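Local coordinates for uncharacterized protein (Silicibacter pomeroyi DSS-3, PDB 2QTP) that is of unknown function but belongs to a family with a variant of the Bacillus chorismate mutase fold and may act in amino-acid metabolism, at residues P25-N38 and A160-S172. Residues are numbered along the deposited sequence; the frame is centred on the assembly and turned at random.
Sequences PPTRKAVAVAVIEN and ANEIMVAVAVTDS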
loop_
_atom_site.group_PDB
_atom_site.type_symbol
_atom_site.label_atom_id
_atom_site.label_comp_id
_atom_site.label_asym_id
_atom_site.label_seq_id
_atom_site.Cartn_x
_atom_site.Cartn_y
_atom_site.Cartn_z
ATOM N N PRO A 25 11.547 22.511 -6.728
ATOM C CA PRO A 25 10.519 22.249 -5.717
ATOM C C PRO A 25 10.854 20.989 -4.911
ATOM O O PRO A 25 11.601 20.134 -5.393
ATOM C CB PRO A 25 9.256 22.039 -6.561
ATOM C CG PRO A 25 9.772 21.472 -7.846
ATOM C CD PRO A 25 11.064 22.203 -8.088
ATOM N N PRO A 26 10.351 20.893 -3.673
ATOM C CA PRO A 26 10.532 19.676 -2.877
ATOM C C PRO A 26 10.009 18.452 -3.578
ATOM O O PRO A 26 8.997 18.537 -4.258
ATOM C CB PRO A 26 9.664 19.936 -1.636
ATOM C CG PRO A 26 9.703 21.425 -1.487
ATOM C CD PRO A 26 9.652 21.944 -2.914
ATOM N N THR A 27 10.683 17.322 -3.406
ATOM C CA THR A 27 10.187 16.100 -3.945
ATOM C C THR A 27 9.238 15.477 -2.915
ATOM O O THR A 27 9.412 15.647 -1.716
ATOM C CB THR A 27 11.332 15.170 -4.375
ATOM O OG1 THR A 27 12.190 14.907 -3.271
ATOM C CG2 THR A 27 12.140 15.835 -5.498
ATOM N N ARG A 28 8.203 14.794 -3.387
ATOM C CA ARG A 28 7.184 14.294 -2.496
ATOM C C ARG A 28 6.795 12.864 -2.777
ATOM O O ARG A 28 6.763 12.423 -3.933
ATOM C CB ARG A 28 5.933 15.175 -2.564
ATOM C CG ARG A 28 6.143 16.644 -2.215
ATOM C CD ARG A 28 4.830 17.387 -2.237
ATOM N NE ARG A 28 4.246 17.341 -3.581
ATOM C CZ ARG A 28 2.960 17.532 -3.862
ATOM N NH1 ARG A 28 2.077 17.782 -2.895
ATOM N NH2 ARG A 28 2.558 17.462 -5.116
ATOM N N LYS A 29 6.489 12.139 -1.708
ATOM C CA LYS A 29 6.009 10.770 -1.803
ATOM C C LYS A 29 4.726 10.686 -0.990
ATOM O O LYS A 29 4.606 11.320 0.071
ATOM C CB LYS A 29 7.004 9.781 -1.191
ATOM C CG LYS A 29 8.437 9.923 -1.621
ATOM C CD LYS A 29 9.239 8.814 -0.962
ATOM C CE LYS A 29 10.672 8.752 -1.441
ATOM N NZ LYS A 29 11.370 7.725 -0.630
ATOM N N ALA A 30 3.772 9.901 -1.461
ATOM C CA ALA A 30 2.548 9.681 -0.699
ATOM C C ALA A 30 2.260 8.206 -0.719
ATOM O O ALA A 30 2.593 7.516 -1.696
ATOM C CB ALA A 30 1.378 10.476 -1.280
ATOM N N VAL A 31 1.648 7.715 0.351
ATOM C CA VAL A 31 1.202 6.330 0.425
ATOM C C VAL A 31 -0.146 6.300 1.164
ATOM O O VAL A 31 -0.323 6.998 2.151
ATOM C CB VAL A 31 2.273 5.366 1.079
ATOM C CG1 VAL A 31 2.818 5.887 2.340
ATOM C CG2 VAL A 31 1.687 3.948 1.300
ATOM N N ALA A 32 -1.109 5.572 0.613
ATOM C CA ALA A 32 -2.435 5.393 1.214
ATOM C C ALA A 32 -2.547 3.903 1.594
ATOM O O ALA A 32 -2.175 3.024 0.806
ATOM C CB ALA A 32 -3.565 5.828 0.231
ATOM N N VAL A 33 -3.037 3.650 2.807
ATOM C CA VAL A 33 -3.119 2.320 3.401
ATOM C C VAL A 33 -4.550 2.044 3.896
ATOM O O VAL A 33 -5.205 2.943 4.466
ATOM C CB VAL A 33 -2.146 2.208 4.615
ATOM C CG1 VAL A 33 -2.229 0.861 5.228
ATOM C CG2 VAL A 33 -0.744 2.500 4.165
ATOM N N ALA A 34 -5.034 0.823 3.644
ATOM C CA ALA A 34 -6.352 0.354 4.146
ATOM C C ALA A 34 -6.141 -0.902 4.946
ATOM O O ALA A 34 -5.313 -1.745 4.592
ATOM C CB ALA A 34 -7.350 0.096 3.021
ATOM N N VAL A 35 -6.848 -0.981 6.065
ATOM C CA VAL A 35 -6.867 -2.168 6.908
ATOM C C VAL A 35 -8.231 -2.815 6.729
ATOM O O VAL A 35 -9.260 -2.215 7.035
ATOM C CB VAL A 35 -6.582 -1.847 8.388
ATOM C CG1 VAL A 35 -6.583 -3.131 9.250
ATOM C CG2 VAL A 35 -5.249 -1.057 8.515
ATOM N N ILE A 36 -8.241 -4.042 6.207
ATOM C CA ILE A 36 -9.492 -4.755 5.991
ATOM C C ILE A 36 -9.491 -6.098 6.689
ATOM O O ILE A 36 -8.450 -6.623 6.983
ATOM C CB ILE A 36 -9.755 -5.003 4.480
ATOM C CG1 ILE A 36 -8.613 -5.827 3.870
ATOM C CG2 ILE A 36 -9.919 -3.680 3.741
ATOM C CD1 ILE A 36 -8.973 -6.563 2.611
ATOM N N GLU A 37 -10.675 -6.645 6.935
ATOM C CA GLU A 37 -10.830 -7.997 7.434
ATOM C C GLU A 37 -10.514 -8.973 6.303
ATOM O O GLU A 37 -10.930 -8.769 5.168
ATOM C CB GLU A 37 -12.259 -8.213 7.955
ATOM C CG GLU A 37 -12.534 -9.645 8.475
ATOM C CD GLU A 37 -13.994 -9.865 8.912
ATOM O OE1 GLU A 37 -14.412 -9.238 9.918
ATOM O OE2 GLU A 37 -14.703 -10.666 8.246
ATOM N N ASN A 38 -9.725 -10.002 6.605
ATOM C CA ASN A 38 -9.396 -11.043 5.636
ATOM C C ASN A 38 -10.531 -12.049 5.702
ATOM O O ASN A 38 -10.725 -12.677 6.746
ATOM C CB ASN A 38 -8.052 -11.663 6.028
ATOM C CG ASN A 38 -7.596 -12.762 5.131
ATOM O OD1 ASN A 38 -8.274 -13.157 4.171
ATOM N ND2 ASN A 38 -6.425 -13.342 5.489
ATOM N N ALA A 160 -4.437 -10.317 13.480
ATOM C CA ALA A 160 -4.306 -11.668 12.924
ATOM C C ALA A 160 -5.302 -12.007 11.798
ATOM O O ALA A 160 -4.962 -12.722 10.835
ATOM C CB ALA A 160 -4.363 -12.708 14.103
ATOM N N ASN A 161 -6.513 -11.467 11.887
ATOM C CA ASN A 161 -7.541 -11.715 10.874
ATOM C C ASN A 161 -7.695 -10.604 9.837
ATOM O O ASN A 161 -8.735 -10.513 9.199
ATOM C CB ASN A 161 -8.903 -11.966 11.541
ATOM C CG ASN A 161 -9.501 -10.682 12.229
ATOM O OD1 ASN A 161 -8.775 -9.754 12.648
ATOM N ND2 ASN A 161 -10.831 -10.662 12.360
ATOM N N GLU A 162 -6.654 -9.784 9.651
ATOM C CA GLU A 162 -6.707 -8.662 8.730
ATOM C C GLU A 162 -5.645 -8.711 7.642
ATOM O O GLU A 162 -4.714 -9.518 7.700
ATOM C CB GLU A 162 -6.537 -7.356 9.511
ATOM C CG GLU A 162 -7.612 -7.114 10.579
ATOM C CD GLU A 162 -7.468 -5.775 11.300
ATOM O OE1 GLU A 162 -6.322 -5.336 11.608
ATOM O OE2 GLU A 162 -8.515 -5.151 11.540
ATOM N N ILE A 163 -5.803 -7.799 6.677
ATOM C CA ILE A 163 -4.785 -7.470 5.651
ATOM C C ILE A 163 -4.596 -5.931 5.609
ATOM O O ILE A 163 -5.587 -5.184 5.664
ATOM C CB ILE A 163 -5.139 -7.972 4.231
ATOM C CG1 ILE A 163 -5.466 -9.456 4.232
ATOM C CG2 ILE A 163 -3.984 -7.765 3.234
ATOM C CD1 ILE A 163 -5.790 -10.013 2.854
HETATM N N MSE A 164 -3.329 -5.482 5.591
HETATM C CA MSE A 164 -2.977 -4.068 5.465
HETATM C C MSE A 164 -2.446 -3.908 4.034
HETATM O O MSE A 164 -1.457 -4.524 3.649
HETATM C CB MSE A 164 -1.933 -3.657 6.519
HETATM C CG MSE A 164 -1.691 -2.201 6.598
HETATM SE SE MSE A 164 -0.493 -1.592 7.926
HETATM C CE MSE A 164 1.230 -2.267 7.190
ATOM N N VAL A 165 -3.159 -3.141 3.227
ATOM C CA VAL A 165 -2.825 -2.957 1.812
ATOM C C VAL A 165 -2.388 -1.495 1.592
ATOM O O VAL A 165 -3.018 -0.613 2.099
ATOM C CB VAL A 165 -4.090 -3.244 0.967
ATOM C CG1 VAL A 165 -3.764 -3.192 -0.531
ATOM C CG2 VAL A 165 -4.715 -4.601 1.405
ATOM N N ALA A 166 -1.348 -1.267 0.806
ATOM C CA ALA A 166 -0.806 0.046 0.539
ATOM C C ALA A 166 -0.556 0.299 -0.951
ATOM O O ALA A 166 -0.140 -0.593 -1.697
ATOM C CB ALA A 166 0.527 0.245 1.332
ATOM N N VAL A 167 -0.828 1.540 -1.370
ATOM C CA VAL A 167 -0.470 2.058 -2.698
ATOM C C VAL A 167 0.329 3.356 -2.494
ATOM O O VAL A 167 -0.059 4.224 -1.689
ATOM C CB VAL A 167 -1.725 2.321 -3.549
ATOM C CG1 VAL A 167 -1.372 3.093 -4.817
ATOM C CG2 VAL A 167 -2.485 0.963 -3.850
ATOM N N ALA A 168 1.447 3.489 -3.206
ATOM C CA ALA A 168 2.309 4.663 -3.104
ATOM C C ALA A 168 2.516 5.267 -4.488
ATOM O O ALA A 168 2.465 4.551 -5.492
ATOM C CB ALA A 168 3.650 4.277 -2.502
ATOM N N VAL A 169 2.736 6.580 -4.507
ATOM C CA VAL A 169 2.983 7.380 -5.693
ATOM C C VAL A 169 4.012 8.451 -5.297
ATOM O O VAL A 169 4.032 8.897 -4.147
ATOM C CB VAL A 169 1.665 8.069 -6.193
ATOM C CG1 VAL A 169 1.903 8.819 -7.486
ATOM C CG2 VAL A 169 0.546 7.031 -6.411
ATOM N N THR A 170 4.896 8.825 -6.221
ATOM C CA THR A 170 5.833 9.899 -5.980
ATOM C C THR A 170 5.581 10.988 -6.995
ATOM O O THR A 170 5.047 10.738 -8.068
ATOM C CB THR A 170 7.332 9.513 -6.082
ATOM O OG1 THR A 170 7.646 9.170 -7.423
ATOM C CG2 THR A 170 7.696 8.376 -5.166
ATOM N N ASP A 171 5.937 12.202 -6.612
ATOM C CA ASP A 171 5.814 13.351 -7.483
ATOM C C ASP A 171 7.056 14.217 -7.435
ATOM O O ASP A 171 7.534 14.598 -6.358
ATOM C CB ASP A 171 4.620 14.188 -7.052
ATOM C CG ASP A 171 4.480 15.443 -7.858
ATOM O OD1 ASP A 171 4.775 15.419 -9.073
ATOM O OD2 ASP A 171 4.060 16.457 -7.278
ATOM N N SER A 172 7.581 14.517 -8.613
ATOM C CA SER A 172 8.631 15.546 -8.779
ATOM C C SER A 172 10.045 14.971 -8.694
ATOM O O SER A 172 10.995 15.605 -9.164
ATOM C CB SER A 172 8.453 16.701 -7.763
ATOM O OG SER A 172 9.236 17.819 -8.102
HETATM O O HOH W 1 -5.328 -12.372 8.001
#
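With the R28 chain bent at chi3 (-62°) and D171 CG anti to the backbone N (chi1 176°), the two side chains come to lie alongside each other. R28 NH2 donates to the anti lone pair of D171 OD2 at 2.8 Å, a salt bridge. That oxygen lies at the guanidinium edge, in its plane, although guanidinium and carboxylate planes are turned 68° apart. R28 NH2 also bonds L70 O, where helix 49-70 ends. With a leucine in place of R28, the D171 carboxylate and L70 O would probably each lose their guanidinium partner.

Between the backbones, N-H to O bonds join R28 with D171, A30 with V169, A32 with V167, A34 with V165 and I36 with I163, each pair twice; N38 N to N161 O at 2.8 Å adds a last one. On the face bearing V31, V33 and V35, V33 CG1 presses on M164 CG at 3.4 Å, tighter than usual carbon contact, while V33 CG2 meets A166 CB at 3.8 Å. V35 CG1 lies 3.2 Å from E162 OE1, which accepts from R159 N; OE2 forms a salt bridge to R6. Beyond I36, N38 CB packs on I163 CG1 at 3.8 Å. N38 OD1 accepts from F40 N, and ND2 bonds H94 ND1 and a water that donates to A160 O and E162 O. K29 NZ turns to G149 O.

Small A30 and A32 face helix 49-70, whereas V31 and A168 touch strand 148-152. Strands 26-37 and 162-171 are antiparallel neighbours inside a mixed sheet, flanked by strands 5-15 and 79-86 respectively, consistent with the family's variant of the Bacillus chorismate mutase fold.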